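Local coordinates for protein AlyGC (Glaciecola chathamensis, PDB 5GKD) that cleaves alginate as a lyase of polysaccharide lyase family 6, probably by beta-elimination within a parallel beta-helix that binds calcium, at residues 164-169 / 202-207; 105-110 / 134-139; 223-228 / 248-253. All blocks are in the same frame, centred on the assembly; numbering follows the deposited sequence.

Contact 1 of 3, residues 164-169 / 202-207; sequences HRIDHN and ENNYFD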
loop_
_atom_site.group_PDB
_atom_site.type_symbol
_atom_site.label_atom_id
_atom_site.label_comp_id
_atom_site.label_asym_id
_atom_site.label_seq_id
_atom_site.Cartn_x
_atom_site.Cartn_y
_atom_site.Cartn_z
ATOM N N HIS A 164 -19.517 22.781 28.583
ATOM C CA HIS A 164 -18.189 22.220 28.789
ATOM C C HIS A 164 -17.161 23.340 28.839
ATOM O O HIS A 164 -17.310 24.372 28.184
ATOM C CB HIS A 164 -17.822 21.240 27.664
ATOM C CG HIS A 164 -18.609 19.964 27.669
ATOM N ND1 HIS A 164 -18.970 19.309 28.822
ATOM C CD2 HIS A 164 -19.090 19.216 26.646
ATOM C CE1 HIS A 164 -19.636 18.209 28.513
ATOM N NE2 HIS A 164 -19.738 18.139 27.199
ATOM N N ARG A 165 -16.115 23.135 29.627
ATOM C CA ARG A 165 -15.041 24.106 29.776
ATOM C C ARG A 165 -13.714 23.484 29.343
ATOM O O ARG A 165 -13.300 22.448 29.879
ATOM C CB ARG A 165 -14.965 24.607 31.215
ATOM C CG ARG A 165 -13.876 25.637 31.415
ATOM C CD ARG A 165 -13.795 26.177 32.847
ATOM N NE ARG A 165 -12.692 27.125 32.942
ATOM C CZ ARG A 165 -12.095 27.492 34.069
ATOM N NH1 ARG A 165 -12.488 26.995 35.236
ATOM N NH2 ARG A 165 -11.096 28.356 34.014
ATOM N N ILE A 166 -13.051 24.115 28.375
ATOM C CA ILE A 166 -11.788 23.637 27.822
ATOM C C ILE A 166 -10.767 24.752 27.994
ATOM O O ILE A 166 -10.805 25.750 27.268
ATOM C CB ILE A 166 -11.936 23.224 26.352
ATOM C CG1 ILE A 166 -13.024 22.147 26.224
ATOM C CG2 ILE A 166 -10.580 22.800 25.770
ATOM C CD1 ILE A 166 -13.517 21.901 24.812
ATOM N N ASP A 167 -9.866 24.607 28.966
ATOM C CA ASP A 167 -9.088 25.761 29.380
ATOM C C ASP A 167 -7.677 25.364 29.768
ATOM O O ASP A 167 -7.436 24.255 30.242
ATOM C CB ASP A 167 -9.756 26.499 30.551
ATOM C CG ASP A 167 -9.776 25.682 31.828
ATOM O OD1 ASP A 167 -10.693 24.869 31.983
ATOM O OD2 ASP A 167 -8.878 25.851 32.679
ATOM N N HIS A 168 -6.748 26.300 29.560
ATOM C CA HIS A 168 -5.364 26.170 30.010
ATOM C C HIS A 168 -4.679 24.928 29.464
ATOM O O HIS A 168 -3.792 24.376 30.108
ATOM C CB HIS A 168 -5.285 26.168 31.539
ATOM C CG HIS A 168 -5.719 27.451 32.163
ATOM N ND1 HIS A 168 -7.004 27.659 32.619
ATOM C CD2 HIS A 168 -5.046 28.602 32.387
ATOM C CE1 HIS A 168 -7.095 28.879 33.112
ATOM N NE2 HIS A 168 -5.923 29.471 32.978
ATOM N N ASN A 169 -5.073 24.462 28.290
ATOM C CA ASN A 169 -4.425 23.310 27.688
ATOM C C ASN A 169 -3.288 23.758 26.783
ATOM O O ASN A 169 -3.318 24.850 26.197
ATOM C CB ASN A 169 -5.424 22.482 26.894
ATOM C CG ASN A 169 -6.500 21.888 27.777
ATOM O OD1 ASN A 169 -6.215 21.023 28.598
ATOM N ND2 ASN A 169 -7.736 22.353 27.618
ATOM N N GLU A 202 -11.202 28.587 26.464
ATOM C CA GLU A 202 -10.519 29.767 26.978
ATOM C C GLU A 202 -9.113 29.460 27.475
ATOM O O GLU A 202 -8.849 28.408 28.052
ATOM C CB GLU A 202 -11.323 30.402 28.112
ATOM C CG GLU A 202 -11.574 29.469 29.260
ATOM C CD GLU A 202 -12.128 30.182 30.446
ATOM O OE1 GLU A 202 -12.096 29.605 31.551
ATOM O OE2 GLU A 202 -12.596 31.327 30.266
ATOM N N ASN A 203 -8.220 30.421 27.275
ATOM C CA ASN A 203 -6.875 30.386 27.851
ATOM C C ASN A 203 -6.090 29.141 27.454
ATOM O O ASN A 203 -5.269 28.645 28.224
ATOM C CB ASN A 203 -6.926 30.524 29.374
ATOM C CG ASN A 203 -7.229 31.950 29.808
ATOM O OD1 ASN A 203 -8.250 32.222 30.429
ATOM N ND2 ASN A 203 -6.356 32.872 29.438
ATOM N N ASN A 204 -6.306 28.639 26.248
ATOM C CA ASN A 204 -5.466 27.586 25.706
ATOM C C ASN A 204 -4.372 28.188 24.833
ATOM O O ASN A 204 -4.497 29.295 24.313
ATOM C CB ASN A 204 -6.285 26.588 24.892
ATOM C CG ASN A 204 -7.454 26.060 25.658
ATOM O OD1 ASN A 204 -7.309 25.144 26.472
ATOM N ND2 ASN A 204 -8.622 26.640 25.425
ATOM N N TYR A 205 -3.301 27.431 24.675
ATOM C CA TYR A 205 -2.158 27.818 23.865
ATOM C C TYR A 205 -2.052 26.818 22.725
ATOM O O TYR A 205 -1.874 25.615 22.964
ATOM C CB TYR A 205 -0.888 27.841 24.714
ATOM C CG TYR A 205 0.233 28.632 24.115
ATOM C CD1 TYR A 205 1.064 28.066 23.177
ATOM C CD2 TYR A 205 0.452 29.963 24.476
ATOM C CE1 TYR A 205 2.083 28.767 22.623
ATOM C CE2 TYR A 205 1.481 30.680 23.929
ATOM C CZ TYR A 205 2.292 30.076 22.994
ATOM O OH TYR A 205 3.322 30.752 22.394
ATOM N N PHE A 206 -2.204 27.307 21.502
ATOM C CA PHE A 206 -2.068 26.507 20.295
ATOM C C PHE A 206 -0.710 26.825 19.662
ATOM O O PHE A 206 -0.513 27.904 19.086
ATOM C CB PHE A 206 -3.201 26.792 19.318
ATOM C CG PHE A 206 -4.571 26.456 19.840
ATOM C CD1 PHE A 206 -5.232 27.316 20.687
ATOM C CD2 PHE A 206 -5.206 25.281 19.458
ATOM C CE1 PHE A 206 -6.516 27.018 21.162
ATOM C CE2 PHE A 206 -6.491 24.988 19.929
ATOM C CZ PHE A 206 -7.137 25.851 20.781
ATOM N N ASP A 207 0.209 25.891 19.775
ATOM C CA ASP A 207 1.617 26.052 19.406
ATOM C C ASP A 207 1.865 25.226 18.144
ATOM O O ASP A 207 1.937 23.997 18.211
ATOM C CB ASP A 207 2.502 25.600 20.566
ATOM C CG ASP A 207 4.000 25.750 20.286
ATOM O OD1 ASP A 207 4.408 26.617 19.478
ATOM O OD2 ASP A 207 4.774 25.010 20.913
#

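Contact 2 of 3, residues 105-110 / 134-139; sequences RVTQVV and RFDHNH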
loop_
_atom_site.group_PDB
_atom_site.type_symbol
_atom_site.label_atom_id
_atom_site.label_comp_id
_atom_site.label_asym_id
_atom_site.label_seq_id
_atom_site.Cartn_x
_atom_site.Cartn_y
_atom_site.Cartn_z
ATOM N N ARG A 105 -13.950 15.728 35.119
ATOM C CA ARG A 105 -12.806 16.562 34.792
ATOM C C ARG A 105 -11.610 15.694 34.432
ATOM O O ARG A 105 -11.315 14.717 35.125
ATOM C CB ARG A 105 -12.482 17.473 35.969
ATOM C CG ARG A 105 -11.286 18.351 35.773
ATOM C CD ARG A 105 -11.049 19.207 37.003
ATOM N NE ARG A 105 -9.917 20.100 36.836
ATOM C CZ ARG A 105 -9.367 20.792 37.825
ATOM N NH1 ARG A 105 -8.338 21.596 37.592
ATOM N NH2 ARG A 105 -9.872 20.693 39.047
ATOM N N VAL A 106 -10.941 16.035 33.336
ATOM C CA VAL A 106 -9.655 15.450 32.988
ATOM C C VAL A 106 -8.642 16.579 33.021
ATOM O O VAL A 106 -8.775 17.551 32.272
ATOM C CB VAL A 106 -9.676 14.775 31.607
ATOM C CG1 VAL A 106 -8.271 14.313 31.211
ATOM C CG2 VAL A 106 -10.660 13.631 31.577
ATOM N N THR A 107 -7.643 16.465 33.886
ATOM C CA THR A 107 -6.694 17.544 34.105
ATOM C C THR A 107 -5.298 16.961 34.264
ATOM O O THR A 107 -5.129 15.880 34.824
ATOM C CB THR A 107 -7.065 18.398 35.336
ATOM O OG1 THR A 107 -6.125 19.469 35.502
ATOM C CG2 THR A 107 -7.106 17.542 36.618
ATOM N N GLN A 108 -4.307 17.657 33.719
ATOM C CA GLN A 108 -2.920 17.263 33.884
ATOM C C GLN A 108 -2.670 15.864 33.330
ATOM O O GLN A 108 -2.029 15.025 33.965
ATOM C CB GLN A 108 -2.493 17.359 35.354
ATOM C CG GLN A 108 -2.565 18.775 35.936
ATOM C CD GLN A 108 -1.744 18.920 37.208
ATOM O OE1 GLN A 108 -0.591 18.538 37.238
ATOM N NE2 GLN A 108 -2.341 19.472 38.253
ATOM N N VAL A 109 -3.176 15.602 32.134
ATOM C CA VAL A 109 -2.736 14.404 31.446
ATOM C C VAL A 109 -2.108 14.776 30.110
ATOM O O VAL A 109 -2.505 15.732 29.433
ATOM C CB VAL A 109 -3.825 13.315 31.286
ATOM C CG1 VAL A 109 -5.026 13.563 32.145
ATOM C CG2 VAL A 109 -4.160 13.018 29.840
ATOM N N VAL A 110 -1.082 14.008 29.765
ATOM C CA VAL A 110 -0.274 14.195 28.577
ATOM C C VAL A 110 -0.656 13.117 27.574
ATOM O O VAL A 110 -0.769 11.940 27.935
ATOM C CB VAL A 110 1.226 14.103 28.910
ATOM C CG1 VAL A 110 2.056 14.166 27.652
ATOM C CG2 VAL A 110 1.643 15.171 29.910
ATOM N N ARG A 134 -15.024 19.210 32.176
ATOM C CA ARG A 134 -13.893 20.116 32.069
ATOM C C ARG A 134 -12.666 19.354 31.589
ATOM O O ARG A 134 -12.371 18.257 32.075
ATOM C CB ARG A 134 -13.594 20.798 33.409
ATOM C CG ARG A 134 -12.520 21.869 33.301
ATOM C CD ARG A 134 -12.334 22.630 34.606
ATOM N NE ARG A 134 -11.181 23.498 34.533
ATOM C CZ ARG A 134 -10.587 24.045 35.581
ATOM N NH1 ARG A 134 -11.057 23.813 36.797
ATOM N NH2 ARG A 134 -9.524 24.821 35.413
ATOM N N PHE A 135 -11.958 19.939 30.631
ATOM C CA PHE A 135 -10.699 19.400 30.130
ATOM C C PHE A 135 -9.662 20.524 30.203
ATOM O O PHE A 135 -9.656 21.429 29.357
ATOM C CB PHE A 135 -10.887 18.863 28.713
ATOM C CG PHE A 135 -9.677 18.197 28.144
ATOM C CD1 PHE A 135 -9.457 16.837 28.337
ATOM C CD2 PHE A 135 -8.777 18.917 27.374
ATOM C CE1 PHE A 135 -8.338 16.215 27.803
ATOM C CE2 PHE A 135 -7.673 18.300 26.823
ATOM C CZ PHE A 135 -7.454 16.951 27.037
ATOM N N ASP A 136 -8.784 20.466 31.212
ATOM C CA ASP A 136 -7.921 21.593 31.545
ATOM C C ASP A 136 -6.510 21.155 31.922
ATOM O O ASP A 136 -6.294 20.051 32.424
ATOM C CB ASP A 136 -8.508 22.403 32.704
ATOM C CG ASP A 136 -8.465 21.633 34.005
ATOM O OD1 ASP A 136 -9.389 20.842 34.234
ATOM O OD2 ASP A 136 -7.499 21.787 34.784
ATOM N N HIS A 137 -5.548 22.063 31.691
ATOM C CA HIS A 137 -4.142 21.854 32.042
ATOM C C HIS A 137 -3.616 20.532 31.482
ATOM O O HIS A 137 -2.814 19.841 32.108
ATOM C CB HIS A 137 -3.922 21.943 33.562
ATOM C CG HIS A 137 -4.211 23.306 34.136
ATOM N ND1 HIS A 137 -5.471 23.690 34.558
ATOM C CD2 HIS A 137 -3.407 24.382 34.330
ATOM C CE1 HIS A 137 -5.428 24.938 34.993
ATOM N NE2 HIS A 137 -4.191 25.381 34.866
ATOM N N ASN A 138 -4.049 20.186 30.276
ATOM C CA ASN A 138 -3.555 18.996 29.602
ATOM C C ASN A 138 -2.526 19.374 28.530
ATOM O O ASN A 138 -2.300 20.552 28.225
ATOM C CB ASN A 138 -4.726 18.196 29.018
ATOM C CG ASN A 138 -5.682 17.735 30.086
ATOM O OD1 ASN A 138 -5.309 16.962 30.976
ATOM N ND2 ASN A 138 -6.920 18.212 30.024
ATOM N N HIS A 139 -1.892 18.347 27.965
ATOM C CA HIS A 139 -0.727 18.525 27.093
ATOM C C HIS A 139 -0.834 17.493 25.970
ATOM O O HIS A 139 -0.545 16.308 26.185
ATOM C CB HIS A 139 0.546 18.372 27.919
ATOM C CG HIS A 139 1.828 18.434 27.147
ATOM N ND1 HIS A 139 2.908 19.176 27.578
ATOM C CD2 HIS A 139 2.235 17.795 26.024
ATOM C CE1 HIS A 139 3.913 19.021 26.734
ATOM N NE2 HIS A 139 3.533 18.180 25.787
#

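Contact 3 of 3, residues 223-228 / 248-253; sequences NSIRNN and ENNVFF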
loop_
_atom_site.group_PDB
_atom_site.type_symbol
_atom_site.label_atom_id
_atom_site.label_comp_id
_atom_site.label_asym_id
_atom_site.label_seq_id
_atom_site.Cartn_x
_atom_site.Cartn_y
_atom_site.Cartn_z
ATOM N N ASN A 223 -21.318 29.127 21.258
ATOM C CA ASN A 223 -20.104 28.816 21.980
ATOM C C ASN A 223 -19.322 30.095 22.205
ATOM O O ASN A 223 -19.557 31.105 21.553
ATOM C CB ASN A 223 -19.276 27.791 21.206
ATOM C CG ASN A 223 -20.034 26.500 20.985
ATOM O OD1 ASN A 223 -20.685 25.996 21.901
ATOM N ND2 ASN A 223 -19.983 25.972 19.760
ATOM N N SER A 224 -18.384 30.043 23.140
ATOM C CA SER A 224 -17.538 31.187 23.468
ATOM C C SER A 224 -16.074 30.766 23.366
ATOM O O SER A 224 -15.604 29.923 24.137
ATOM C CB SER A 224 -17.888 31.727 24.862
ATOM O OG SER A 224 -16.865 32.562 25.354
ATOM N N ILE A 225 -15.368 31.324 22.390
ATOM C CA ILE A 225 -13.973 30.978 22.122
ATOM C C ILE A 225 -13.150 32.225 22.391
ATOM O O ILE A 225 -13.190 33.183 21.605
ATOM C CB ILE A 225 -13.777 30.468 20.687
ATOM C CG1 ILE A 225 -14.720 29.291 20.428
ATOM C CG2 ILE A 225 -12.341 30.049 20.472
ATOM C CD1 ILE A 225 -14.990 29.035 18.953
ATOM N N ARG A 226 -12.415 32.232 23.501
ATOM C CA ARG A 226 -11.939 33.468 24.100
ATOM C C ARG A 226 -10.571 33.278 24.691
ATOM O O ARG A 226 -10.232 32.195 25.192
ATOM C CB ARG A 226 -12.869 33.940 25.206
ATOM C CG ARG A 226 -12.860 32.871 26.301
ATOM C CD ARG A 226 -13.923 32.994 27.331
ATOM N NE ARG A 226 -14.275 34.365 27.579
ATOM C CZ ARG A 226 -13.625 35.139 28.414
ATOM N NH1 ARG A 226 -12.568 34.690 29.091
ATOM N NH2 ARG A 226 -14.007 36.376 28.584
ATOM N N ASN A 227 -9.750 34.332 24.635
ATOM C CA ASN A 227 -8.532 34.419 25.424
ATOM C C ASN A 227 -7.539 33.311 25.100
ATOM O O ASN A 227 -6.734 32.937 25.948
ATOM C CB ASN A 227 -8.845 34.381 26.917
ATOM C CG ASN A 227 -9.536 35.630 27.389
ATOM O OD1 ASN A 227 -10.725 35.799 27.170
ATOM N ND2 ASN A 227 -8.791 36.521 28.028
ATOM N N ASN A 228 -7.559 32.799 23.880
ATOM C CA ASN A 228 -6.606 31.793 23.454
ATOM C C ASN A 228 -5.471 32.433 22.665
ATOM O O ASN A 228 -5.635 33.493 22.066
ATOM C CB ASN A 228 -7.296 30.730 22.600
ATOM C CG ASN A 228 -8.479 30.122 23.298
ATOM O OD1 ASN A 228 -8.326 29.241 24.157
ATOM N ND2 ASN A 228 -9.673 30.601 22.962
ATOM N N GLU A 248 -13.478 36.148 20.930
ATOM C CA GLU A 248 -13.141 37.356 21.667
ATOM C C GLU A 248 -11.836 37.200 22.448
ATOM O O GLU A 248 -11.519 36.119 22.935
ATOM C CB GLU A 248 -14.350 37.704 22.535
ATOM C CG GLU A 248 -14.319 37.368 23.982
ATOM C CD GLU A 248 -15.586 37.835 24.673
ATOM O OE1 GLU A 248 -16.293 36.993 25.257
ATOM O OE2 GLU A 248 -15.893 39.036 24.587
ATOM N N ASN A 249 -11.044 38.270 22.493
ATOM C CA ASN A 249 -9.808 38.345 23.279
ATOM C C ASN A 249 -8.738 37.342 22.847
ATOM O O ASN A 249 -7.808 37.077 23.608
ATOM C CB ASN A 249 -10.055 38.151 24.783
ATOM C CG ASN A 249 -11.222 38.952 25.305
ATOM O OD1 ASN A 249 -11.569 40.004 24.778
ATOM N ND2 ASN A 249 -11.829 38.459 26.368
ATOM N N ASN A 250 -8.825 36.776 21.653
ATOM C CA ASN A 250 -7.800 35.864 21.191
ATOM C C ASN A 250 -6.616 36.617 20.601
ATOM O O ASN A 250 -6.734 37.753 20.139
ATOM C CB ASN A 250 -8.382 34.910 20.149
ATOM C CG ASN A 250 -9.521 34.089 20.712
ATOM O OD1 ASN A 250 -9.296 33.170 21.499
ATOM N ND2 ASN A 250 -10.746 34.440 20.347
ATOM N N VAL A 251 -5.470 35.951 20.596
ATOM C CA VAL A 251 -4.208 36.520 20.145
ATOM C C VAL A 251 -3.537 35.552 19.170
ATOM O O VAL A 251 -3.315 34.385 19.502
ATOM C CB VAL A 251 -3.277 36.817 21.338
ATOM C CG1 VAL A 251 -1.899 37.235 20.846
ATOM C CG2 VAL A 251 -3.872 37.886 22.238
ATOM N N PHE A 252 -3.172 36.054 17.990
ATOM C CA PHE A 252 -2.553 35.272 16.924
ATOM C C PHE A 252 -1.176 35.853 16.620
ATOM O O PHE A 252 -1.072 36.960 16.069
ATOM C CB PHE A 252 -3.398 35.296 15.652
ATOM C CG PHE A 252 -4.760 34.688 15.787
ATOM C CD1 PHE A 252 -5.775 35.350 16.448
ATOM C CD2 PHE A 252 -5.041 33.481 15.179
ATOM C CE1 PHE A 252 -7.037 34.789 16.533
ATOM C CE2 PHE A 252 -6.287 32.909 15.260
ATOM C CZ PHE A 252 -7.288 33.555 15.941
ATOM N N PHE A 253 -0.125 35.122 16.960
ATOM C CA PHE A 253 1.249 35.533 16.643
ATOM C C PHE A 253 1.716 34.699 15.464
ATOM O O PHE A 253 2.226 33.594 15.635
ATOM C CB PHE A 253 2.189 35.349 17.829
ATOM C CG PHE A 253 1.935 36.297 18.961
ATOM C CD1 PHE A 253 1.923 37.661 18.745
ATOM C CD2 PHE A 253 1.731 35.826 20.232
ATOM C CE1 PHE A 253 1.687 38.527 19.788
ATOM C CE2 PHE A 253 1.513 36.693 21.279
ATOM C CZ PHE A 253 1.492 38.040 21.057
#

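Contact 1 of 3, residues 164-169 / 202-207
Arg165 and Glu202 meet in a salt bridge in which Glu202 OE1 takes both NE and NH2, with Arg165 NE 2.9 Å from OE1. Both hydrogen bonds are bent and weak, and the guanidinium and carboxylate planes stand 75° apart. On the arginine's own strand, Asp167 OD2 lies over one guanidinium face, toward its rim, and accepts a nearly straight bond from His168 ND1 at 2.6 Å, using its anti lone pair.

Asn204 holds the turn, its CG anti to the carbonyl carbon (chi1 -53°) and its amide directed at the neighbouring coil. ND2 donates to Ile166 O at 3.0 Å, from above that carbonyl's plane, while Glu202 N binds the same oxygen. Asn204 OD1 receives Asn169 N and Asn169 ND2 from opposite faces, the latter at 3.0 Å, and the two amides are almost parallel. Outside, Asn203 CB sits over the centre of the His168 ring, 4.0 Å from its centroid, a CH-pi contact.

The amide bonding continues both ways: Asn169 gives ND2 to Phe135 O and takes Asn138 N on OD1, and Asn204 ND2 also reaches Asn228 OD1. Strand 165-167 lies between 134-141 and 200-207 of the beta-helix, and 224-231 borders 200-207 in turn.

Contact 2 of 3, residues 105-110 / 134-139
Strands 105-107 and 134-136 run parallel, their axes 4.8 Å apart and 5° from alignment, with Arg105 beside Arg134, Val106 beside Phe135 and Thr107 beside Asp136. Val106 N binds Arg134 O, and Val106 O takes Asp136 N. At Gln108 the chain turns a corner, and pairing resumes where His139 N meets Val109 O.

Arg105 grips Asp136 side-on: NE reaches OD1 at 2.8 Å and NH1 reaches OD2 at 2.9 Å. Its extended chain, with CG anti to the backbone N (chi1 178°), also lays the guanidinium flat on that of Arg134, centres 4.1 Å apart and planes 7° from parallel. Asp136, which takes His137 ND1 on OD2 as well, is likely to offset the repulsion between the like charges. An alanine in place of Arg105 would probably leave Asp136 without its two-pronged partner and one face of the Arg134 guanidinium without its stacked neighbour. At the corner, Asn138 OD1 accepts Val109 N at 2.8 Å, and Asn138 ND2 donates to Val106 O while lying over the centre of the Phe135 ring.

Strand 73-81 continues the pairing beyond 105-110, and strand 165-167 beyond 134-136, where Arg134 has its salt-bridge partner, Asp167.

Contact 3 of 3, residues 223-228 / 248-253
Ile225 O receives Glu248 N, Glu248 O receives Asn227 N, and Asn228 O receives Val251 N, a parallel register in which Arg226 faces Glu248 with CA atoms 4.7 Å apart.

Asn250 joins the two coils at the bend. Its ND2 donates to Ile225 O at 3.0 Å, approaching from the face opposite to Glu248 N. Its OD1 accepts both Asn228 N and Asn228 ND2, the two amides nearly coplanar, 9° apart. Asn228 OD1 in turn accepts from Asn204 ND2. Asn227 and Asn249 pair differently: ND2 of Asn249 donates to OD1 of Asn227 at 3.0 Å with the amide planes 81° apart. The other amide atom of Asn249, OD1, accepts from Asn274 ND2. Arg226 and Glu248 lie alongside each other, yet Arg226 NE stays 4.0 Å from Glu248 OE1, too far for a salt bridge. A bend at chi3 (-32°) turns NE off the extended line, and the arginine's NH1 has a long, weak ion pair with Glu202.

Neutral amides thus do most of the bonding here. The Asn250 amide uses donor and acceptor alike, so a buried polar group is satisfied while its rotation is fixed, and the charged pair would probably add only a longer-range attraction.

Along the chain the order is contact 2, then contact 1, then contact 3, each closing before the next opens. All three join successive coils of the parallel beta-helix in the Chondroitinase B family region. The centres of contacts 2 and 1 lie about 10 Å apart, as do those of contacts 1 and 3, whereas contacts 2 and 3 are about 19 Å apart and do not touch. Contact 1 is therefore the middle member: strand 165-167 borders 134-141, and strand 200-207 borders 224-231. Asparagines at equivalent bends, Asn138, Asn169, Asn204, Asn228 and Asn250, line up from coil to coil, an asparagine stack characteristic of parallel beta-helices that ties the turns of this region together.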